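Ricin B-related lectin (Polyporus squamosus, PDB 5MUA) probably binds galactose-containing glycans through a beta-trefoil lectin domain and joins that domain to a calcium-dependent, papain-like cysteine protease domain. Local coordinates at residues Q186-L196 with F211-W222; F3-I11 with D43-P53. All coordinates share one frame; numbering follows the deposited sequence.

Contact 1: Q186-L196 with F211-W222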
loop_
_atom_site.group_PDB
_atom_site.type_symbol
_atom_site.label_atom_id
_atom_site.label_comp_id
_atom_site.label_asym_id
_atom_site.label_seq_id
_atom_site.Cartn_x
_atom_site.Cartn_y
_atom_site.Cartn_z
ATOM N N GLN B 186 -1.624 -17.865 5.755
ATOM C CA GLN B 186 -2.091 -16.996 4.713
ATOM C C GLN B 186 -1.243 -15.709 4.600
ATOM O O GLN B 186 -0.859 -15.343 3.485
ATOM C CB GLN B 186 -3.542 -16.626 4.949
ATOM C CG GLN B 186 -4.500 -17.812 4.685
ATOM C CD GLN B 186 -5.846 -17.619 5.354
ATOM O OE1 GLN B 186 -6.006 -16.741 6.211
ATOM N NE2 GLN B 186 -6.795 -18.462 5.024
ATOM N N ILE B 187 -0.962 -15.082 5.739
ATOM C CA ILE B 187 -0.113 -13.902 5.812
ATOM C C ILE B 187 1.213 -14.224 5.206
ATOM O O ILE B 187 1.707 -13.512 4.329
ATOM C CB ILE B 187 0.036 -13.389 7.244
ATOM C CG1 ILE B 187 -1.331 -12.800 7.702
ATOM C CG2 ILE B 187 1.029 -12.252 7.331
ATOM C CD1 ILE B 187 -1.425 -12.827 9.213
ATOM N N SER B 188 1.832 -15.294 5.659
ATOM C CA SER B 188 3.079 -15.684 5.077
ATOM C C SER B 188 3.063 -15.985 3.581
ATOM O O SER B 188 4.034 -15.651 2.890
ATOM C CB SER B 188 3.692 -16.834 5.869
ATOM O OG SER B 188 4.096 -16.323 7.111
ATOM N N SER B 189 2.003 -16.588 3.053
ATOM C CA SER B 189 1.946 -16.905 1.631
ATOM C C SER B 189 1.853 -15.591 0.817
ATOM O O SER B 189 2.481 -15.452 -0.202
ATOM C CB SER B 189 0.817 -17.918 1.280
ATOM O OG SER B 189 -0.436 -17.272 1.251
ATOM N N ILE B 190 1.106 -14.630 1.320
ATOM C CA ILE B 190 1.003 -13.285 0.668
ATOM C C ILE B 190 2.369 -12.622 0.664
ATOM O O ILE B 190 2.759 -12.030 -0.315
ATOM C CB ILE B 190 -0.053 -12.366 1.366
ATOM C CG1 ILE B 190 -1.441 -12.946 1.200
ATOM C CG2 ILE B 190 -0.059 -10.925 0.756
ATOM C CD1 ILE B 190 -2.452 -12.430 2.236
ATOM N N TRP B 191 3.063 -12.698 1.796
ATOM C CA TRP B 191 4.347 -12.073 1.975
ATOM C C TRP B 191 5.382 -12.724 1.052
ATOM O O TRP B 191 6.118 -12.012 0.366
ATOM C CB TRP B 191 4.803 -12.110 3.447
ATOM C CG TRP B 191 6.148 -11.443 3.553
ATOM C CD1 TRP B 191 6.364 -10.143 3.642
ATOM C CD2 TRP B 191 7.431 -12.079 3.547
ATOM N NE1 TRP B 191 7.718 -9.865 3.696
ATOM C CE2 TRP B 191 8.397 -11.053 3.618
ATOM C CE3 TRP B 191 7.857 -13.409 3.442
ATOM C CZ2 TRP B 191 9.757 -11.313 3.638
ATOM C CZ3 TRP B 191 9.252 -13.681 3.465
ATOM C CH2 TRP B 191 10.170 -12.630 3.555
ATOM N N GLN B 192 5.389 -14.066 1.003
ATOM C CA GLN B 192 6.261 -14.818 0.095
ATOM C C GLN B 192 5.983 -14.369 -1.345
ATOM O O GLN B 192 6.934 -14.118 -2.072
ATOM C CB GLN B 192 6.158 -16.402 0.270
ATOM C CG GLN B 192 6.758 -16.777 1.642
ATOM C CD GLN B 192 8.274 -16.787 1.669
ATOM O OE1 GLN B 192 8.912 -16.526 0.657
ATOM N NE2 GLN B 192 8.853 -17.068 2.834
ATOM N N ALA B 193 4.720 -14.216 -1.747
ATOM C CA ALA B 193 4.401 -13.853 -3.088
ATOM C C ALA B 193 4.761 -12.404 -3.430
ATOM O O ALA B 193 4.885 -12.077 -4.614
ATOM C CB ALA B 193 2.927 -14.058 -3.348
ATOM N N SER B 194 4.889 -11.538 -2.414
ATOM C CA SER B 194 5.103 -10.082 -2.630
ATOM C C SER B 194 6.491 -9.813 -3.208
ATOM O O SER B 194 6.667 -8.790 -3.881
ATOM C CB SER B 194 4.934 -9.274 -1.313
ATOM O OG SER B 194 6.089 -9.490 -0.457
ATOM N N GLY B 195 7.451 -10.655 -2.906
ATOM C CA GLY B 195 8.830 -10.447 -3.274
ATOM C C GLY B 195 9.549 -9.473 -2.330
ATOM O O GLY B 195 10.739 -9.177 -2.535
ATOM N N LEU B 196 8.872 -8.952 -1.304
ATOM C CA LEU B 196 9.527 -8.130 -0.301
ATOM C C LEU B 196 10.792 -8.731 0.329
ATOM O O LEU B 196 11.782 -8.028 0.570
ATOM C CB LEU B 196 8.552 -7.606 0.758
ATOM C CG LEU B 196 7.529 -6.640 0.206
ATOM C CD1 LEU B 196 6.414 -6.384 1.235
ATOM C CD2 LEU B 196 8.147 -5.301 -0.213
ATOM N N PHE B 211 8.313 -0.953 2.950
ATOM C CA PHE B 211 8.008 -2.354 3.201
ATOM C C PHE B 211 6.653 -2.479 3.851
ATOM O O PHE B 211 5.870 -3.329 3.390
ATOM C CB PHE B 211 9.056 -3.010 4.082
ATOM C CG PHE B 211 10.338 -3.344 3.350
ATOM C CD1 PHE B 211 10.478 -4.550 2.677
ATOM C CD2 PHE B 211 11.382 -2.416 3.286
ATOM C CE1 PHE B 211 11.615 -4.841 1.967
ATOM C CE2 PHE B 211 12.546 -2.708 2.597
ATOM C CZ PHE B 211 12.646 -3.925 1.906
ATOM N N ALA B 212 6.366 -1.680 4.885
ATOM C CA ALA B 212 5.129 -1.821 5.615
ATOM C C ALA B 212 3.881 -1.388 4.793
ATOM O O ALA B 212 2.813 -2.003 4.805
ATOM C CB ALA B 212 5.204 -1.130 6.970
ATOM N N THR B 213 4.064 -0.314 4.054
ATOM C CA THR B 213 2.960 0.199 3.226
ATOM C C THR B 213 2.704 -0.715 2.057
ATOM O O THR B 213 1.551 -0.965 1.733
ATOM C CB THR B 213 3.272 1.635 2.740
ATOM O OG1 THR B 213 3.306 2.460 3.868
ATOM C CG2 THR B 213 2.152 2.179 1.804
ATOM N N VAL B 214 3.746 -1.174 1.366
ATOM C CA VAL B 214 3.604 -2.021 0.225
ATOM C C VAL B 214 2.977 -3.369 0.686
ATOM O O VAL B 214 2.100 -3.873 -0.007
ATOM C CB VAL B 214 4.927 -2.238 -0.562
ATOM C CG1 VAL B 214 4.799 -3.328 -1.613
ATOM C CG2 VAL B 214 5.324 -0.930 -1.244
ATOM N N PHE B 215 3.458 -3.926 1.795
ATOM C CA PHE B 215 2.868 -5.195 2.274
ATOM C C PHE B 215 1.366 -5.032 2.545
ATOM O O PHE B 215 0.570 -5.919 2.119
ATOM C CB PHE B 215 3.613 -5.809 3.463
ATOM C CG PHE B 215 3.063 -7.147 3.866
ATOM C CD1 PHE B 215 3.013 -8.160 2.930
ATOM C CD2 PHE B 215 2.562 -7.355 5.142
ATOM C CE1 PHE B 215 2.467 -9.405 3.256
ATOM C CE2 PHE B 215 1.987 -8.571 5.466
ATOM C CZ PHE B 215 2.015 -9.592 4.530
ATOM N N LYS B 216 1.000 -3.934 3.196
ATOM C CA LYS B 216 -0.388 -3.632 3.438
ATOM C C LYS B 216 -1.224 -3.621 2.181
ATOM O O LYS B 216 -2.381 -4.172 2.125
ATOM C CB LYS B 216 -0.586 -2.426 4.336
ATOM C CG LYS B 216 -2.034 -2.092 4.596
ATOM C CD LYS B 216 -2.254 -1.086 5.706
ATOM C CE LYS B 216 -3.731 -0.674 5.714
ATOM N NZ LYS B 216 -4.649 -1.825 5.943
ATOM N N GLY B 217 -0.668 -2.997 1.157
ATOM C CA GLY B 217 -1.319 -3.072 -0.161
ATOM C C GLY B 217 -1.363 -4.436 -0.805
ATOM O O GLY B 217 -2.389 -4.823 -1.494
ATOM N N ALA B 218 -0.300 -5.212 -0.605
ATOM C CA ALA B 218 -0.284 -6.608 -1.085
ATOM C C ALA B 218 -1.445 -7.435 -0.505
ATOM O O ALA B 218 -2.044 -8.226 -1.199
ATOM C CB ALA B 218 1.057 -7.284 -0.791
ATOM N N VAL B 219 -1.729 -7.220 0.777
ATOM C CA VAL B 219 -2.792 -7.976 1.474
ATOM C C VAL B 219 -4.096 -7.508 0.859
ATOM O O VAL B 219 -4.922 -8.365 0.511
ATOM C CB VAL B 219 -2.779 -7.768 2.982
ATOM C CG1 VAL B 219 -3.969 -8.488 3.612
ATOM C CG2 VAL B 219 -1.493 -8.375 3.519
ATOM N N ALA B 220 -4.238 -6.197 0.661
ATOM C CA ALA B 220 -5.506 -5.682 0.089
ATOM C C ALA B 220 -5.749 -6.287 -1.333
ATOM O O ALA B 220 -6.852 -6.670 -1.680
ATOM C CB ALA B 220 -5.492 -4.173 0.045
ATOM N N LYS B 221 -4.721 -6.328 -2.181
ATOM C CA LYS B 221 -4.874 -6.887 -3.523
ATOM C C LYS B 221 -5.159 -8.367 -3.448
ATOM O O LYS B 221 -5.976 -8.860 -4.213
ATOM C CB LYS B 221 -3.648 -6.607 -4.440
ATOM C CG LYS B 221 -3.380 -5.109 -4.670
ATOM C CD LYS B 221 -2.173 -4.882 -5.589
ATOM C CE LYS B 221 -2.522 -5.295 -7.017
ATOM N NZ LYS B 221 -1.614 -4.840 -8.115
ATOM N N TRP B 222 -4.501 -9.075 -2.548
ATOM C CA TRP B 222 -4.816 -10.507 -2.371
ATOM C C TRP B 222 -6.295 -10.744 -2.033
ATOM O O TRP B 222 -6.934 -11.671 -2.583
ATOM C CB TRP B 222 -3.871 -11.131 -1.345
ATOM C CG TRP B 222 -3.972 -12.632 -1.203
ATOM C CD1 TRP B 222 -3.300 -13.616 -1.933
ATOM C CD2 TRP B 222 -4.740 -13.309 -0.219
ATOM N NE1 TRP B 222 -3.641 -14.878 -1.421
ATOM C CE2 TRP B 222 -4.528 -14.710 -0.392
ATOM C CE3 TRP B 222 -5.574 -12.874 0.792
ATOM C CZ2 TRP B 222 -5.120 -15.664 0.478
ATOM C CZ3 TRP B 222 -6.170 -13.804 1.636
ATOM C CH2 TRP B 222 -5.941 -15.178 1.462
#

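Contact 2: F3-I11 with D43-P53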
loop_
_atom_site.group_PDB
_atom_site.type_symbol
_atom_site.label_atom_id
_atom_site.label_comp_id
_atom_site.label_asym_id
_atom_site.label_seq_id
_atom_site.Cartn_x
_atom_site.Cartn_y
_atom_site.Cartn_z
ATOM N N PHE B 3 -21.981 -19.093 17.202
ATOM C CA PHE B 3 -22.574 -18.200 16.276
ATOM C C PHE B 3 -22.946 -16.896 16.963
ATOM O O PHE B 3 -23.615 -16.904 18.039
ATOM C CB PHE B 3 -23.771 -18.848 15.573
ATOM C CG PHE B 3 -24.414 -17.946 14.597
ATOM C CD1 PHE B 3 -23.750 -17.636 13.386
ATOM C CD2 PHE B 3 -25.624 -17.332 14.860
ATOM C CE1 PHE B 3 -24.327 -16.763 12.456
ATOM C CE2 PHE B 3 -26.219 -16.493 13.919
ATOM C CZ PHE B 3 -25.573 -16.162 12.745
ATOM N N GLN B 4 -22.553 -15.776 16.350
ATOM C CA GLN B 4 -22.710 -14.475 16.954
ATOM C C GLN B 4 -23.293 -13.461 15.983
ATOM O O GLN B 4 -23.048 -12.247 16.059
ATOM C CB GLN B 4 -21.361 -13.985 17.528
ATOM C CG GLN B 4 -20.810 -14.802 18.695
ATOM C CD GLN B 4 -19.308 -14.540 18.863
ATOM O OE1 GLN B 4 -18.909 -13.407 19.050
ATOM N NE2 GLN B 4 -18.481 -15.577 18.675
ATOM N N GLY B 5 -24.109 -13.951 15.059
ATOM C CA GLY B 5 -24.735 -13.111 14.025
ATOM C C GLY B 5 -23.740 -12.692 12.955
ATOM O O GLY B 5 -22.809 -13.422 12.602
ATOM N N HIS B 6 -23.954 -11.506 12.419
ATOM C CA HIS B 6 -23.090 -10.961 11.343
ATOM C C HIS B 6 -21.616 -11.284 11.537
ATOM O O HIS B 6 -21.073 -10.910 12.555
ATOM C CB HIS B 6 -23.275 -9.453 11.273
ATOM C CG HIS B 6 -22.656 -8.822 10.065
ATOM N ND1 HIS B 6 -22.355 -7.491 10.020
ATOM C CD2 HIS B 6 -22.304 -9.330 8.853
ATOM C CE1 HIS B 6 -21.888 -7.186 8.816
ATOM N NE2 HIS B 6 -21.813 -8.289 8.107
ATOM N N GLY B 7 -20.967 -11.958 10.569
ATOM C CA GLY B 7 -19.575 -12.371 10.728
ATOM C C GLY B 7 -19.136 -13.363 9.681
ATOM O O GLY B 7 -19.910 -13.710 8.770
ATOM N N ILE B 8 -17.902 -13.802 9.763
ATOM C CA ILE B 8 -17.348 -14.825 8.845
ATOM C C ILE B 8 -16.999 -15.992 9.724
ATOM O O ILE B 8 -16.427 -15.812 10.846
ATOM C CB ILE B 8 -16.081 -14.322 8.096
ATOM C CG1 ILE B 8 -16.513 -13.106 7.233
ATOM C CG2 ILE B 8 -15.478 -15.417 7.273
ATOM C CD1 ILE B 8 -15.364 -12.264 6.693
ATOM N N TYR B 9 -17.374 -17.187 9.265
ATOM C CA TYR B 9 -17.305 -18.381 10.071
ATOM C C TYR B 9 -16.869 -19.605 9.314
ATOM O O TYR B 9 -17.082 -19.711 8.097
ATOM C CB TYR B 9 -18.683 -18.697 10.591
ATOM C CG TYR B 9 -19.308 -17.678 11.433
ATOM C CD1 TYR B 9 -20.098 -16.664 10.891
ATOM C CD2 TYR B 9 -19.198 -17.766 12.809
ATOM C CE1 TYR B 9 -20.690 -15.755 11.700
ATOM C CE2 TYR B 9 -19.835 -16.878 13.660
ATOM C CZ TYR B 9 -20.614 -15.854 13.102
ATOM O OH TYR B 9 -21.238 -14.962 13.943
ATOM N N TYR B 10 -16.257 -20.556 10.015
ATOM C CA TYR B 10 -16.290 -21.963 9.570
ATOM C C TYR B 10 -17.587 -22.531 10.100
ATOM O O TYR B 10 -18.044 -22.155 11.223
ATOM C CB TYR B 10 -15.164 -22.786 10.211
ATOM C CG TYR B 10 -13.740 -22.445 9.825
ATOM C CD1 TYR B 10 -13.343 -22.356 8.504
ATOM C CD2 TYR B 10 -12.748 -22.374 10.836
ATOM C CE1 TYR B 10 -12.007 -22.084 8.176
ATOM C CE2 TYR B 10 -11.398 -22.137 10.526
ATOM C CZ TYR B 10 -11.040 -21.969 9.206
ATOM O OH TYR B 10 -9.699 -21.745 8.854
ATOM N N ILE B 11 -18.222 -23.356 9.299
ATOM C CA ILE B 11 -19.455 -24.051 9.729
ATOM C C ILE B 11 -19.055 -25.526 9.751
ATOM O O ILE B 11 -18.866 -26.146 8.707
ATOM C CB ILE B 11 -20.604 -23.811 8.737
ATOM C CG1 ILE B 11 -20.871 -22.300 8.510
ATOM C CG2 ILE B 11 -21.883 -24.520 9.221
ATOM C CD1 ILE B 11 -21.930 -22.002 7.458
ATOM N N ASP B 43 -7.157 -25.858 4.594
ATOM C CA ASP B 43 -7.834 -24.573 4.864
ATOM C C ASP B 43 -8.162 -23.812 3.601
ATOM O O ASP B 43 -7.807 -22.609 3.510
ATOM C CB ASP B 43 -7.019 -23.719 5.862
ATOM C CG ASP B 43 -7.829 -22.640 6.513
ATOM O OD1 ASP B 43 -9.100 -22.787 6.600
ATOM O OD2 ASP B 43 -7.202 -21.646 6.969
ATOM N N PRO B 44 -8.795 -24.465 2.621
ATOM C CA PRO B 44 -9.048 -23.780 1.321
ATOM C C PRO B 44 -10.037 -22.626 1.554
ATOM O O PRO B 44 -10.933 -22.720 2.378
ATOM C CB PRO B 44 -9.662 -24.874 0.439
ATOM C CG PRO B 44 -10.275 -25.751 1.423
ATOM C CD PRO B 44 -9.428 -25.797 2.632
ATOM N N LEU B 45 -9.832 -21.527 0.846
ATOM C CA LEU B 45 -10.552 -20.310 1.155
ATOM C C LEU B 45 -12.098 -20.474 0.997
ATOM O O LEU B 45 -12.837 -19.716 1.571
ATOM C CB LEU B 45 -10.057 -19.163 0.258
ATOM C CG LEU B 45 -8.593 -18.766 0.354
ATOM C CD1 LEU B 45 -8.248 -17.635 -0.619
ATOM C CD2 LEU B 45 -8.415 -18.256 1.764
ATOM N N ASN B 46 -12.526 -21.435 0.163
ATOM C CA ASN B 46 -13.926 -21.746 -0.034
ATOM C C ASN B 46 -14.597 -22.463 1.143
ATOM O O ASN B 46 -15.776 -22.855 1.026
ATOM C CB ASN B 46 -14.158 -22.448 -1.386
ATOM C CG ASN B 46 -13.412 -23.744 -1.489
ATOM O OD1 ASN B 46 -12.975 -24.333 -0.513
ATOM N ND2 ASN B 46 -13.219 -24.179 -2.713
ATOM N N ASN B 47 -13.886 -22.604 2.253
ATOM C CA ASN B 47 -14.511 -22.997 3.527
ATOM C C ASN B 47 -15.016 -21.834 4.361
ATOM O O ASN B 47 -15.470 -22.021 5.499
ATOM C CB ASN B 47 -13.622 -23.940 4.323
ATOM C CG ASN B 47 -12.400 -23.237 4.904
ATOM O OD1 ASN B 47 -12.332 -21.968 4.877
ATOM N ND2 ASN B 47 -11.430 -24.041 5.430
ATOM N N LEU B 48 -14.894 -20.616 3.845
ATOM C CA LEU B 48 -15.240 -19.442 4.623
ATOM C C LEU B 48 -16.616 -18.966 4.273
ATOM O O LEU B 48 -16.902 -18.732 3.113
ATOM C CB LEU B 48 -14.241 -18.326 4.371
ATOM C CG LEU B 48 -12.801 -18.708 4.760
ATOM C CD1 LEU B 48 -11.797 -17.713 4.147
ATOM C CD2 LEU B 48 -12.640 -18.773 6.296
ATOM N N TRP B 49 -17.437 -18.727 5.299
ATOM C CA TRP B 49 -18.820 -18.309 5.077
ATOM C C TRP B 49 -19.131 -16.971 5.712
ATOM O O TRP B 49 -18.953 -16.765 6.941
ATOM C CB TRP B 49 -19.792 -19.366 5.607
ATOM C CG TRP B 49 -19.593 -20.670 4.902
ATOM C CD1 TRP B 49 -18.789 -21.700 5.321
ATOM C CD2 TRP B 49 -20.096 -21.086 3.597
ATOM N NE1 TRP B 49 -18.818 -22.703 4.422
ATOM C CE2 TRP B 49 -19.607 -22.378 3.363
ATOM C CE3 TRP B 49 -20.958 -20.515 2.656
ATOM C CZ2 TRP B 49 -19.918 -23.116 2.193
ATOM C CZ3 TRP B 49 -21.289 -21.240 1.487
ATOM C CH2 TRP B 49 -20.759 -22.538 1.271
ATOM N N LEU B 50 -19.596 -16.046 4.869
ATOM C CA LEU B 50 -19.952 -14.698 5.267
ATOM C C LEU B 50 -21.450 -14.680 5.462
ATOM O O LEU B 50 -22.188 -14.898 4.545
ATOM C CB LEU B 50 -19.548 -13.655 4.187
ATOM C CG LEU B 50 -20.072 -12.224 4.409
ATOM C CD1 LEU B 50 -19.602 -11.579 5.734
ATOM C CD2 LEU B 50 -19.619 -11.303 3.305
ATOM N N ILE B 51 -21.845 -14.460 6.709
ATOM C CA ILE B 51 -23.215 -14.633 7.178
ATOM C C ILE B 51 -23.721 -13.259 7.503
ATOM O O ILE B 51 -23.148 -12.563 8.366
ATOM C CB ILE B 51 -23.240 -15.588 8.371
ATOM C CG1 ILE B 51 -22.752 -16.934 7.902
ATOM C CG2 ILE B 51 -24.689 -15.712 8.871
ATOM C CD1 ILE B 51 -22.824 -18.026 8.963
ATOM N N GLU B 52 -24.716 -12.822 6.756
ATOM C CA GLU B 52 -25.201 -11.449 6.800
ATOM C C GLU B 52 -26.696 -11.370 7.150
ATOM O O GLU B 52 -27.498 -11.995 6.529
ATOM C CB GLU B 52 -24.899 -10.667 5.528
ATOM C CG GLU B 52 -23.413 -10.542 5.235
ATOM C CD GLU B 52 -23.089 -10.047 3.835
ATOM O OE1 GLU B 52 -23.340 -10.798 2.878
ATOM O OE2 GLU B 52 -22.642 -8.881 3.698
ATOM N N PRO B 53 -27.034 -10.521 8.118
ATOM C CA PRO B 53 -28.433 -10.394 8.537
ATOM C C PRO B 53 -29.264 -9.815 7.434
ATOM O O PRO B 53 -28.769 -8.929 6.715
ATOM C CB PRO B 53 -28.357 -9.464 9.763
ATOM C CG PRO B 53 -27.123 -8.655 9.562
ATOM C CD PRO B 53 -26.148 -9.614 8.869
HETATM O O HOH W 1 -20.829 -7.933 5.495
HETATM O O HOH W 2 -16.544 -24.024 6.965
#

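Contact 1: Q186-L196 with F211-W222
Two helices of the papain-like domain pack here, 186-194 lying across 211-222 with their axes 9.8 Å apart at 112°; the longer helix, 208-226, starts at Cys208 in the pocket that holds E64. Ile190 is the knob, set in a hole made by Phe215, Ala218, Val219 and Trp222. Its CG1 sits 3.5 Å from the centroid of the five-membered ring of Trp222, a CH-pi contact almost on the ring normal, and CD1 lies over the same face. CG2, anti to the backbone N, fills the other side of the hole, 4.0 Å from Val219 CG2 and near Ala218 CB and Phe215 CE1. Trp191 turns the edge of its five-membered ring to the face of Phe215 in a T-shaped pair, planes at 72°, while its indole NE1 bonds to Pro267 O. Beyond the helix end, Leu196 runs past Phe211 in the opposite direction, CD2 touching Phe211 CD1, while its other methyl, CD1, packs on Phe215 CB at 3.6 Å. No hydrogen bond crosses between the helices. Locally, Ser194 OG donates to Trp191 O on an in-plane lone pair (2.7 Å) and, as an ST turn, accepts from Leu196 N at 3.0 Å.

Contact 2: F3-I11 with D43-P53
Over one face of the Trp49 indole lies Ile11 CD1, 3.7 Å from Trp49 CG in a CH-pi contact, with Tyr9 O at the ring's edge; Trp49 NE1 bonds to Leu21 O. At the Tyr10 edge lie the backbone O of Asn47 and its side-chain OD1, the amide plane turned 80° from the ring. Phe3 carries Gly5 N over the centre of one face and meets Ile51 CG2 at its edge, whereas the His6 ring receives Ile51 O in plane at CD2, 3.4 Å away. The strands that carry or border these rings, 7-11 and 49-53, form an antiparallel pair of the ricin-type beta-trefoil. Gly7 and Ile51 form a hydrogen-bonded pair, Ile51 N to Gly7 O being 2.9 Å and nearly straight (174°); Tyr9 and Trp49 form the next, and Ile8 with Leu50 the non-hydrogen-bonded pair between them. Waters tie His6 NE2 to Glu52 OE2 and Ile11 N to Asn47 O. Asp43, its CG anti to the backbone N (chi1 -161°), turns OD1 to two donors: Tyr10 OH, 2.6 Å away on the syn side and out of the carboxylate plane, and Asn47 ND2 on the anti lone pair at 2.9 Å.

Both contacts are largely buried, but in different domains: contact 1 joins two helices of the papain-like part, contact 2 two strands of the trefoil. The helix pair is held by packing, with no hydrogen bond across it, while the strands are stitched by backbone hydrogen bonds, with apolar packing around them and water bridges at the ends. In space contact 2 lies nearer the centre of the chain, about 7 Å from it against about 17 Å for contact 1 (centre to centre), and no other subunit touches it; helix 211-222 of contact 1 packs on the second subunit. Their centres are 23 Å apart, yet they meet at the domain boundary, where Gln186 and Trp222 pack against Leu45, and Gln186 also lies beside Asp43.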